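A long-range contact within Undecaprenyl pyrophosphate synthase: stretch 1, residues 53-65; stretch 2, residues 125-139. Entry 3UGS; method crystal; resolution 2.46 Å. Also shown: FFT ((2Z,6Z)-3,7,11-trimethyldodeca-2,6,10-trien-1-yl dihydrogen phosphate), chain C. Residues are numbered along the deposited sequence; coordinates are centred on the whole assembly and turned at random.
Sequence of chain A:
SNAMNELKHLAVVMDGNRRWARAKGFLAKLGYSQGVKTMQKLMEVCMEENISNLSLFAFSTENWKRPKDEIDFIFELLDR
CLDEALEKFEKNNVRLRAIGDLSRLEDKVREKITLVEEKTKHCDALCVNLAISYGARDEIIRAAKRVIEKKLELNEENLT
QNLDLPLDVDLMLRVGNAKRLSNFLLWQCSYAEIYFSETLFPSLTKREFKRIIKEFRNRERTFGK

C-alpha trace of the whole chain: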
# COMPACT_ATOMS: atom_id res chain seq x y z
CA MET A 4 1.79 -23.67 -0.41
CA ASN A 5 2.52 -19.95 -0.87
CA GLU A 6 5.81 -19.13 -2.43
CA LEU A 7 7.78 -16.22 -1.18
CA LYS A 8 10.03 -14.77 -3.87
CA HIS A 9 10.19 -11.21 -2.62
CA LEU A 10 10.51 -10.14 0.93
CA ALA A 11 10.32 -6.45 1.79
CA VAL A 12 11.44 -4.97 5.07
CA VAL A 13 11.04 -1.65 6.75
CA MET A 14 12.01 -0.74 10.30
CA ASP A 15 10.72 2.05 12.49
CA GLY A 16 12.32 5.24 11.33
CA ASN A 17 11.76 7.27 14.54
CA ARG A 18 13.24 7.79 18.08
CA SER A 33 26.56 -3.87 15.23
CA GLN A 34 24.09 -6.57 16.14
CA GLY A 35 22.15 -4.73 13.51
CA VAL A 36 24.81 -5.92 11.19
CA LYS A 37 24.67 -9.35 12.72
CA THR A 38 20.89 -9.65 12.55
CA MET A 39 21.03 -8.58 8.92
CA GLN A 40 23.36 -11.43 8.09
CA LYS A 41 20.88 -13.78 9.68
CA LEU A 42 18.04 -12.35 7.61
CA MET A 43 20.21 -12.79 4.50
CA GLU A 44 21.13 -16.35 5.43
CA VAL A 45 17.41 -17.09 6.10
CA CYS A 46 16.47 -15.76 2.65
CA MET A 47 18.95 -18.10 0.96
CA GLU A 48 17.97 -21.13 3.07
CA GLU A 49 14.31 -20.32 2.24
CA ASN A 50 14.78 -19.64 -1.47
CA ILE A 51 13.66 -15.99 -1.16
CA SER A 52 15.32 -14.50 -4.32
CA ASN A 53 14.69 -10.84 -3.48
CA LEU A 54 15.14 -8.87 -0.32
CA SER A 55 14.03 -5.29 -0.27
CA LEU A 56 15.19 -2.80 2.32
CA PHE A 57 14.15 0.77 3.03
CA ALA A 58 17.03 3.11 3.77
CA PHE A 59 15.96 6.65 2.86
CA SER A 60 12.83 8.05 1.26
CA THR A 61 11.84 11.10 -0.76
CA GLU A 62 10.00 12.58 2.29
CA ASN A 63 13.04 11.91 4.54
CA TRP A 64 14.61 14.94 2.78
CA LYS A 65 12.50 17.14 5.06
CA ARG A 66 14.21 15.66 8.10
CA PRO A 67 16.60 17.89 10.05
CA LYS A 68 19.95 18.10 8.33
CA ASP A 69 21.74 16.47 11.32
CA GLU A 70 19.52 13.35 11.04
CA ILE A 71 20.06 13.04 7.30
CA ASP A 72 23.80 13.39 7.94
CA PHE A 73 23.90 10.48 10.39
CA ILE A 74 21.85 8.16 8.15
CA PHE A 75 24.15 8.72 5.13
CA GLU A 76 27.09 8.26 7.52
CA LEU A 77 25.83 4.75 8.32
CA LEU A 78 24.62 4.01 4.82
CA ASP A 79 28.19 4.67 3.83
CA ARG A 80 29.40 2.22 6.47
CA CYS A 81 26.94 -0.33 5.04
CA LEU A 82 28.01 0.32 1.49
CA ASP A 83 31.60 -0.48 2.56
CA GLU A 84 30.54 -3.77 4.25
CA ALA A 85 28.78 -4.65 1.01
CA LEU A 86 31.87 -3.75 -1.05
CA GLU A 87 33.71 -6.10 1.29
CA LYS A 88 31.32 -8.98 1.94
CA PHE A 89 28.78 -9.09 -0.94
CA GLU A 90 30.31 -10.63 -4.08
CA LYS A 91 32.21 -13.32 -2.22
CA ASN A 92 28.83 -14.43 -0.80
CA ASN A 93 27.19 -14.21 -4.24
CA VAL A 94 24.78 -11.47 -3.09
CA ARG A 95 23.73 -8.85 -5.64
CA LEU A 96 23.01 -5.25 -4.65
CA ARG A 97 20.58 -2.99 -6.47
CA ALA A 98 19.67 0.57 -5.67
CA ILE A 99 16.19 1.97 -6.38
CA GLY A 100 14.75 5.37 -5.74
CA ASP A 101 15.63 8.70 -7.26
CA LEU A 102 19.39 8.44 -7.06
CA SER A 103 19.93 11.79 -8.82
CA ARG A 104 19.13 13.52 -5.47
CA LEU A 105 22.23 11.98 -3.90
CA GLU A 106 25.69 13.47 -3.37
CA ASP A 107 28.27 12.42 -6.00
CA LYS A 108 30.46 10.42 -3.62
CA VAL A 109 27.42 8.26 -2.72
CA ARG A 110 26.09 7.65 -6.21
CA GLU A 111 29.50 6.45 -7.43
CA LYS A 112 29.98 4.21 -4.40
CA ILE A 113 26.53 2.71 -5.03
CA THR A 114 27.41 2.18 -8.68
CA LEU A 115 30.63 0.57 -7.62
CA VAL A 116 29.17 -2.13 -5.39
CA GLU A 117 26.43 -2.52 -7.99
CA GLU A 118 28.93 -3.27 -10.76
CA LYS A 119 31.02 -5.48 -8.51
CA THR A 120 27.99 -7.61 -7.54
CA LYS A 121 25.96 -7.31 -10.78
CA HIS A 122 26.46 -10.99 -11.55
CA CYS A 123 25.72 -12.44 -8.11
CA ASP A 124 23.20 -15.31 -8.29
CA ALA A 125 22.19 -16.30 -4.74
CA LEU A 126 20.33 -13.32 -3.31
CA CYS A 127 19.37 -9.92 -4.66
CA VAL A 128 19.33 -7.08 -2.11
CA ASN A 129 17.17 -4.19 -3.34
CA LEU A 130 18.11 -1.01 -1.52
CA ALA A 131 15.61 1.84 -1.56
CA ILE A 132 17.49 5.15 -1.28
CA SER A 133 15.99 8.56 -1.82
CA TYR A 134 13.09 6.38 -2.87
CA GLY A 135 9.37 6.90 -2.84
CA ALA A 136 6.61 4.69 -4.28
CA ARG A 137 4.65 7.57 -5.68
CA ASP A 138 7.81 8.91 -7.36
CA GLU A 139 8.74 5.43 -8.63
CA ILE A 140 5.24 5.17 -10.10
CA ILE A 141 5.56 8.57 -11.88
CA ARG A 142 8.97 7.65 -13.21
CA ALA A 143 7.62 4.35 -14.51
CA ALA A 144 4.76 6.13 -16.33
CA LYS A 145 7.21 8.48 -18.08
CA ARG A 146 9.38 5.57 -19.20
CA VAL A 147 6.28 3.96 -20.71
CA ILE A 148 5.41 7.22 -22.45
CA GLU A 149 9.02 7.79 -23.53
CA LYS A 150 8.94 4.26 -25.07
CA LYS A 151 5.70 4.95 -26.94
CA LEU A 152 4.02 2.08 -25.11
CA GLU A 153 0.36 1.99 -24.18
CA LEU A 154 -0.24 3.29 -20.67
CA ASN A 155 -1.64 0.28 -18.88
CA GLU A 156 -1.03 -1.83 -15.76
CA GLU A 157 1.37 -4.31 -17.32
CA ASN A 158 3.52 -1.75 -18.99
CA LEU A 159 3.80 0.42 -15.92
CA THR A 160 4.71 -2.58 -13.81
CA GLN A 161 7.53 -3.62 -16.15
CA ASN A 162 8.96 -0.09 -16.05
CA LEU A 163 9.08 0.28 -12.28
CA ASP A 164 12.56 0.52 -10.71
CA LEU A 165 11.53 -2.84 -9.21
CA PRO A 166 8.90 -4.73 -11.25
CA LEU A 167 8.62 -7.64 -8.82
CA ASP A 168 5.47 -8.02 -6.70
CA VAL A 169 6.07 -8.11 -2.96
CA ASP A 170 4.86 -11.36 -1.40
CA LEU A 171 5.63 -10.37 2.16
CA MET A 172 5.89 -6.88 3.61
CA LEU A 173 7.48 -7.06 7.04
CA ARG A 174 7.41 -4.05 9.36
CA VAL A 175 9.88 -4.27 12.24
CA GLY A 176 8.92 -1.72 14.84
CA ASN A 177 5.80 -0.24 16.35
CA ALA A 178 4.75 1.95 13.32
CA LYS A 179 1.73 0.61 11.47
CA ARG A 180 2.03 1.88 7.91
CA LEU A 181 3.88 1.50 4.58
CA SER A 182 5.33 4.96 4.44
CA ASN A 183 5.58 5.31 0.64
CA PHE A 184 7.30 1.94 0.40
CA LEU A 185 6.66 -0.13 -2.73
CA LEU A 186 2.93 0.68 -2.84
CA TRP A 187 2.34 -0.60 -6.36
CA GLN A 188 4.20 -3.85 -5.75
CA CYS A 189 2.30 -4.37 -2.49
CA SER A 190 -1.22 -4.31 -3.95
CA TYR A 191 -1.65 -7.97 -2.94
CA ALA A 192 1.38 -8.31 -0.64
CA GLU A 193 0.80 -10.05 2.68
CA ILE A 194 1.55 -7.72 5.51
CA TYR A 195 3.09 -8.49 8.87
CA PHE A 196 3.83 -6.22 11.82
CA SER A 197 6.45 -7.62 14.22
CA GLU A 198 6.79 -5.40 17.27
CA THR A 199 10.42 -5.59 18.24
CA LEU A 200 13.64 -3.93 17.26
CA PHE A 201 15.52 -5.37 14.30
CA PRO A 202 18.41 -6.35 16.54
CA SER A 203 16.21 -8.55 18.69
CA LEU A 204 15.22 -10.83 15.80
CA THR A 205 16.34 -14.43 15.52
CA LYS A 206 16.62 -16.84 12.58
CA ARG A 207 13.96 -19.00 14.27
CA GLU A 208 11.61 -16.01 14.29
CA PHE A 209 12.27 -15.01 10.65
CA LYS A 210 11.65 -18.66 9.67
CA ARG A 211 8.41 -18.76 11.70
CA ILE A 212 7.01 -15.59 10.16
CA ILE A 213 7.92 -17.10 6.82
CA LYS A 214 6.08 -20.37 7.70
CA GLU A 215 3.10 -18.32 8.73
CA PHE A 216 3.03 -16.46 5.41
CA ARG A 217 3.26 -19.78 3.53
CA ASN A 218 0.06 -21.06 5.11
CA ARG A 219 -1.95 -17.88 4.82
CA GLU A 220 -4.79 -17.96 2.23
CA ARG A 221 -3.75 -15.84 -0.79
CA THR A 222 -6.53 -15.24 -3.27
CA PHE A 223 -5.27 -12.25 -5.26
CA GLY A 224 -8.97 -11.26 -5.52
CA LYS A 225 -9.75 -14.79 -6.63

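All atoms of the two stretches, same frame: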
# COMPACT_ATOMS: atom_id res chain seq x y z
N ASN A 53 14.62 -12.30 -3.59
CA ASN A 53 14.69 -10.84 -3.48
C ASN A 53 14.37 -10.36 -2.09
O ASN A 53 13.36 -10.75 -1.51
CB ASN A 53 13.74 -10.12 -4.43
CG ASN A 53 14.30 -9.98 -5.81
OD1 ASN A 53 14.77 -8.88 -6.17
ND2 ASN A 53 14.28 -11.06 -6.58
N LEU A 54 15.26 -9.50 -1.62
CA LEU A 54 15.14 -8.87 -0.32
C LEU A 54 15.24 -7.37 -0.47
O LEU A 54 16.26 -6.84 -0.94
CB LEU A 54 16.19 -9.38 0.66
CG LEU A 54 16.26 -8.66 2.00
CD1 LEU A 54 15.07 -9.00 2.90
CD2 LEU A 54 17.60 -9.01 2.68
N SER A 55 14.18 -6.71 -0.06
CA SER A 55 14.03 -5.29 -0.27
C SER A 55 14.04 -4.56 1.03
O SER A 55 13.30 -4.88 1.96
CB SER A 55 12.78 -4.96 -1.07
OG SER A 55 12.94 -5.33 -2.45
N LEU A 56 14.93 -3.57 1.08
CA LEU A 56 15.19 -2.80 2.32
C LEU A 56 15.00 -1.32 2.09
O LEU A 56 15.34 -0.84 1.05
CB LEU A 56 16.60 -3.04 2.90
CG LEU A 56 16.99 -4.53 3.01
CD1 LEU A 56 18.47 -4.61 3.36
CD2 LEU A 56 16.09 -5.32 3.99
N PHE A 57 14.47 -0.65 3.10
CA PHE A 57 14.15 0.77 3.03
C PHE A 57 15.14 1.58 3.82
O PHE A 57 15.12 1.60 5.03
CB PHE A 57 12.73 1.08 3.55
CG PHE A 57 12.09 2.30 2.91
CD1 PHE A 57 12.82 3.16 2.09
CD2 PHE A 57 10.76 2.57 3.12
CE1 PHE A 57 12.20 4.25 1.50
CE2 PHE A 57 10.15 3.66 2.52
CZ PHE A 57 10.87 4.50 1.72
N ALA A 58 15.97 2.31 3.12
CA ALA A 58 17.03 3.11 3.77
C ALA A 58 16.63 4.56 4.00
O ALA A 58 16.67 5.07 5.11
CB ALA A 58 18.32 3.05 2.96
N PHE A 59 16.26 5.21 2.90
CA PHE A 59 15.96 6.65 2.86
C PHE A 59 14.90 6.95 1.77
O PHE A 59 14.97 6.50 0.60
CB PHE A 59 17.23 7.48 2.58
CG PHE A 59 17.09 8.98 2.85
CD1 PHE A 59 17.37 9.51 4.09
CD2 PHE A 59 16.69 9.85 1.84
CE1 PHE A 59 17.27 10.89 4.33
CE2 PHE A 59 16.57 11.21 2.06
CZ PHE A 59 16.84 11.74 3.32
N SER A 60 13.93 7.75 2.16
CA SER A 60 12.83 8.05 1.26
C SER A 60 12.85 9.47 0.75
O SER A 60 13.63 10.28 1.20
CB SER A 60 11.49 7.80 1.94
OG SER A 60 11.30 8.72 2.99
N THR A 61 11.95 9.75 -0.19
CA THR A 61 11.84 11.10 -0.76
C THR A 61 11.40 12.13 0.30
O THR A 61 11.90 13.24 0.36
CB THR A 61 10.93 11.18 -2.00
OG1 THR A 61 9.71 10.44 -1.77
CG2 THR A 61 11.70 10.64 -3.25
N GLU A 62 10.50 11.71 1.16
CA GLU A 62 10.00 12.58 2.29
C GLU A 62 11.05 12.82 3.39
O GLU A 62 11.06 13.87 4.04
CB GLU A 62 8.74 12.01 2.95
CG GLU A 62 7.52 12.03 2.06
CD GLU A 62 7.62 10.96 0.97
OE1 GLU A 62 7.59 11.33 -0.23
OE2 GLU A 62 7.79 9.74 1.33
N ASN A 63 11.92 11.84 3.57
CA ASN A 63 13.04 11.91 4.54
C ASN A 63 13.93 13.14 4.31
O ASN A 63 14.67 13.58 5.20
CB ASN A 63 13.92 10.66 4.52
CG ASN A 63 13.25 9.44 5.16
OD1 ASN A 63 13.63 8.29 4.88
ND2 ASN A 63 12.28 9.67 6.00
N TRP A 64 13.84 13.70 3.11
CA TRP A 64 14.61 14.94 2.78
C TRP A 64 14.17 16.14 3.59
O TRP A 64 14.82 17.16 3.61
CB TRP A 64 14.52 15.26 1.31
CG TRP A 64 15.32 14.32 0.46
CD1 TRP A 64 14.85 13.39 -0.47
CD2 TRP A 64 16.76 14.19 0.44
NE1 TRP A 64 15.89 12.71 -1.04
CE2 TRP A 64 17.07 13.16 -0.55
CE3 TRP A 64 17.79 14.82 1.11
CZ2 TRP A 64 18.38 12.79 -0.84
CZ3 TRP A 64 19.09 14.45 0.81
CH2 TRP A 64 19.38 13.44 -0.13
N LYS A 65 13.04 16.02 4.24
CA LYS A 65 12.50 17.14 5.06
C LYS A 65 12.88 16.98 6.52
O LYS A 65 12.55 17.80 7.38
CB LYS A 65 11.00 17.27 4.93
CG LYS A 65 10.55 17.86 3.59
CD LYS A 65 9.55 16.93 2.91
N ALA A 125 22.79 -15.59 -5.92
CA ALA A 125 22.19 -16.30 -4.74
C ALA A 125 21.10 -15.54 -3.98
O ALA A 125 20.15 -16.12 -3.44
CB ALA A 125 23.29 -16.70 -3.75
N LEU A 126 21.30 -14.24 -3.89
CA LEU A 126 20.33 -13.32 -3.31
C LEU A 126 20.51 -11.94 -3.93
O LEU A 126 21.65 -11.51 -4.17
CB LEU A 126 20.48 -13.22 -1.80
CG LEU A 126 19.54 -12.29 -1.06
CD1 LEU A 126 18.10 -12.72 -1.29
CD2 LEU A 126 19.86 -12.24 0.42
N CYS A 127 19.38 -11.27 -4.14
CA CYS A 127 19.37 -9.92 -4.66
C CYS A 127 18.80 -8.92 -3.62
O CYS A 127 17.63 -8.94 -3.31
CB CYS A 127 18.60 -9.83 -5.96
SG CYS A 127 18.64 -8.14 -6.63
N VAL A 128 19.68 -8.09 -3.08
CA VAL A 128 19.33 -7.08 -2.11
C VAL A 128 19.01 -5.75 -2.79
O VAL A 128 19.89 -5.02 -3.31
CB VAL A 128 20.41 -6.87 -1.06
CG1 VAL A 128 19.99 -5.73 -0.12
CG2 VAL A 128 20.67 -8.16 -0.29
N ASN A 129 17.72 -5.45 -2.78
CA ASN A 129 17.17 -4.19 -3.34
C ASN A 129 17.13 -3.10 -2.25
O ASN A 129 16.42 -3.20 -1.25
CB ASN A 129 15.78 -4.38 -3.92
CG ASN A 129 15.72 -5.50 -4.93
OD1 ASN A 129 16.47 -5.49 -5.90
ND2 ASN A 129 14.82 -6.46 -4.73
N LEU A 130 17.93 -2.08 -2.49
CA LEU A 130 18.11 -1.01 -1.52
C LEU A 130 17.43 0.26 -2.01
O LEU A 130 17.83 0.88 -3.00
CB LEU A 130 19.60 -0.76 -1.24
CG LEU A 130 19.94 0.06 0.02
CD1 LEU A 130 19.46 -0.63 1.31
CD2 LEU A 130 21.44 0.32 0.09
N ALA A 131 16.40 0.63 -1.28
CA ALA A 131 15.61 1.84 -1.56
C ALA A 131 16.19 3.09 -0.91
O ALA A 131 16.11 3.29 0.29
CB ALA A 131 14.17 1.64 -1.15
N ILE A 132 16.76 3.93 -1.74
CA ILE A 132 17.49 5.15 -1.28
C ILE A 132 17.05 6.39 -2.03
O ILE A 132 17.09 6.42 -3.25
CB ILE A 132 19.02 5.10 -1.47
CG1 ILE A 132 19.53 3.73 -1.11
CG2 ILE A 132 19.71 6.15 -0.63
CD1 ILE A 132 20.95 3.51 -1.63
N SER A 133 16.69 7.41 -1.26
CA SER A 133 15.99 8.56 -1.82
C SER A 133 14.87 8.03 -2.72
O SER A 133 14.70 8.39 -3.86
CB SER A 133 16.93 9.44 -2.66
OG SER A 133 16.17 10.50 -3.25
N TYR A 134 14.15 7.09 -2.16
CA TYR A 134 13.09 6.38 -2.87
C TYR A 134 11.71 6.68 -2.31
O TYR A 134 11.48 6.74 -1.13
CB TYR A 134 13.32 4.87 -2.83
CG TYR A 134 12.12 4.09 -3.23
CD1 TYR A 134 12.00 3.56 -4.52
CD2 TYR A 134 11.07 3.91 -2.34
CE1 TYR A 134 10.87 2.85 -4.90
CE2 TYR A 134 9.95 3.23 -2.71
CZ TYR A 134 9.84 2.69 -3.98
OH TYR A 134 8.69 1.99 -4.33
N GLY A 135 10.78 6.84 -3.21
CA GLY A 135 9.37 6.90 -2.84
C GLY A 135 8.54 6.17 -3.87
O GLY A 135 8.87 6.19 -5.07
N ALA A 136 7.45 5.55 -3.41
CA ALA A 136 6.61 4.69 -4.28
C ALA A 136 5.90 5.54 -5.30
O ALA A 136 5.79 5.20 -6.46
CB ALA A 136 5.59 3.88 -3.49
N ARG A 137 5.41 6.66 -4.82
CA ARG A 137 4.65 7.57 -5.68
C ARG A 137 5.56 8.08 -6.82
O ARG A 137 5.19 8.11 -7.97
CB ARG A 137 4.05 8.75 -4.91
CG ARG A 137 2.77 8.40 -4.15
CD ARG A 137 2.32 9.58 -3.30
NE ARG A 137 1.11 9.31 -2.50
CZ ARG A 137 0.33 10.26 -1.98
NH1 ARG A 137 0.62 11.52 -2.18
NH2 ARG A 137 -0.73 9.95 -1.25
N ASP A 138 6.76 8.43 -6.43
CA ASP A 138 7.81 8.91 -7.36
C ASP A 138 8.20 7.80 -8.31
O ASP A 138 8.33 8.00 -9.48
CB ASP A 138 9.03 9.44 -6.56
CG ASP A 138 10.27 9.75 -7.44
OD1 ASP A 138 10.30 10.80 -8.08
OD2 ASP A 138 11.26 8.97 -7.46
N GLU A 139 8.39 6.60 -7.78
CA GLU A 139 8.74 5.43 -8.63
C GLU A 139 7.64 5.25 -9.69
O GLU A 139 7.87 5.10 -10.90
CB GLU A 139 8.89 4.17 -7.82
CG GLU A 139 9.50 3.01 -8.61
CD GLU A 139 9.26 1.63 -7.97
OE1 GLU A 139 8.45 1.50 -6.98
OE2 GLU A 139 9.87 0.64 -8.49
O3 FFT C . 7.00 4.68 8.94
P FFT C . 8.26 5.21 9.58
O1 FFT C . 8.93 4.22 10.48
O2 FFT C . 8.03 6.61 10.14
O FFT C . 9.36 5.44 8.41
C14 FFT C . 10.00 4.32 7.76
C13 FFT C . 10.82 4.77 6.58
C11 FFT C . 12.11 4.50 6.45
C12 FFT C . 12.87 4.97 5.27
C10 FFT C . 12.84 3.63 7.44
C9 FFT C . 14.05 4.30 8.02
C8 FFT C . 14.54 3.52 9.23
C6 FFT C . 15.74 2.90 9.22
C7 FFT C . 16.24 2.15 10.43
C5 FFT C . 16.60 2.97 7.99
C4 FFT C . 18.03 2.92 8.47
C3 FFT C . 19.01 3.33 7.40
C1 FFT C . 20.31 3.00 7.54
C2 FFT C . 20.79 2.22 8.75
C FFT C . 21.29 3.41 6.45
O HOH W 1 7.57 9.76 -3.52

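Neighbouring parallel strands illustrate a general principle: the backbone sets the register, and the side chains on each face then fit into the spaces that the register leaves. In undecaprenyl pyrophosphate synthase, the strand beginning at Asn 53 runs beside the strand beginning at Leu 126, their axes 4.6 Å apart at closest approach and their directions 21° apart. As in any parallel pair, alternate residues of one strand reach both ways along the other. Leu 54 N donates to Cys 127 O (3.0 Å) and Asn 129 N to Leu 54 O (2.7 Å); the ladder continues with Leu 56 N to Asn 129 O (2.8 Å) and Ala 131 N to Leu 56 O (3.0 Å).

The two faces are packed differently. On one, Leu 54 and Leu 56 lie beside Val 128 and Leu 130, branched side chains that interlock rather than meet head-on. Leu 56 CD1 reaches diagonally to Val 128 CG1 at 4.0 Å, while its CB receives Leu 130 CD1 at 4.1 Å. The same Leu 130 CD1 lies 4.2 Å from Ala 58 CB, so the small alanine borders a space that the leucine tip enters.

The face bearing Asn 53, Ser 55 and Phe 57 begins polar. Asn 129, in the m rotamer, sends ND2 between two acceptors, donating to Asn 53 OD1 (2.8 Å) and Ser 55 OG (3.2 Å); one amide thus links the side chains of two neighbouring rungs. Farther along, the flat ring of Phe 57 meets the small Ala 131, CD1 to CB 3.8 Å. Tyr 134 turns its ring edge toward the Phe 57 face in an offset edge-to-face pair, with centroids 6.0 Å apart and planes at 83°. The ligand methyl C12 lies over one face of the Phe 57 ring, tying this packing to the bound isoprenoid.

The ladder changes where stretch 2 turns a corner at Ile 132 and Ser 133. Ala 131 O accepts from both Ala 58 N (3.0 Å) and Phe 59 N (3.2 Å), and Tyr 134 N then donates to Phe 59 O (2.9 Å). At the corner itself, Trp 64 brings its ring edge to Ser 133, NE1 donating to OG at 3.1 Å.

Gly 135, at the N-cap position of the following helix, leaves room for Thr 61: OG1 approaches Gly 135 CA to 3.7 Å, and an ideal CB there would clash with that oxygen at 2.4 Å. Here the missing side chain is itself the hollow.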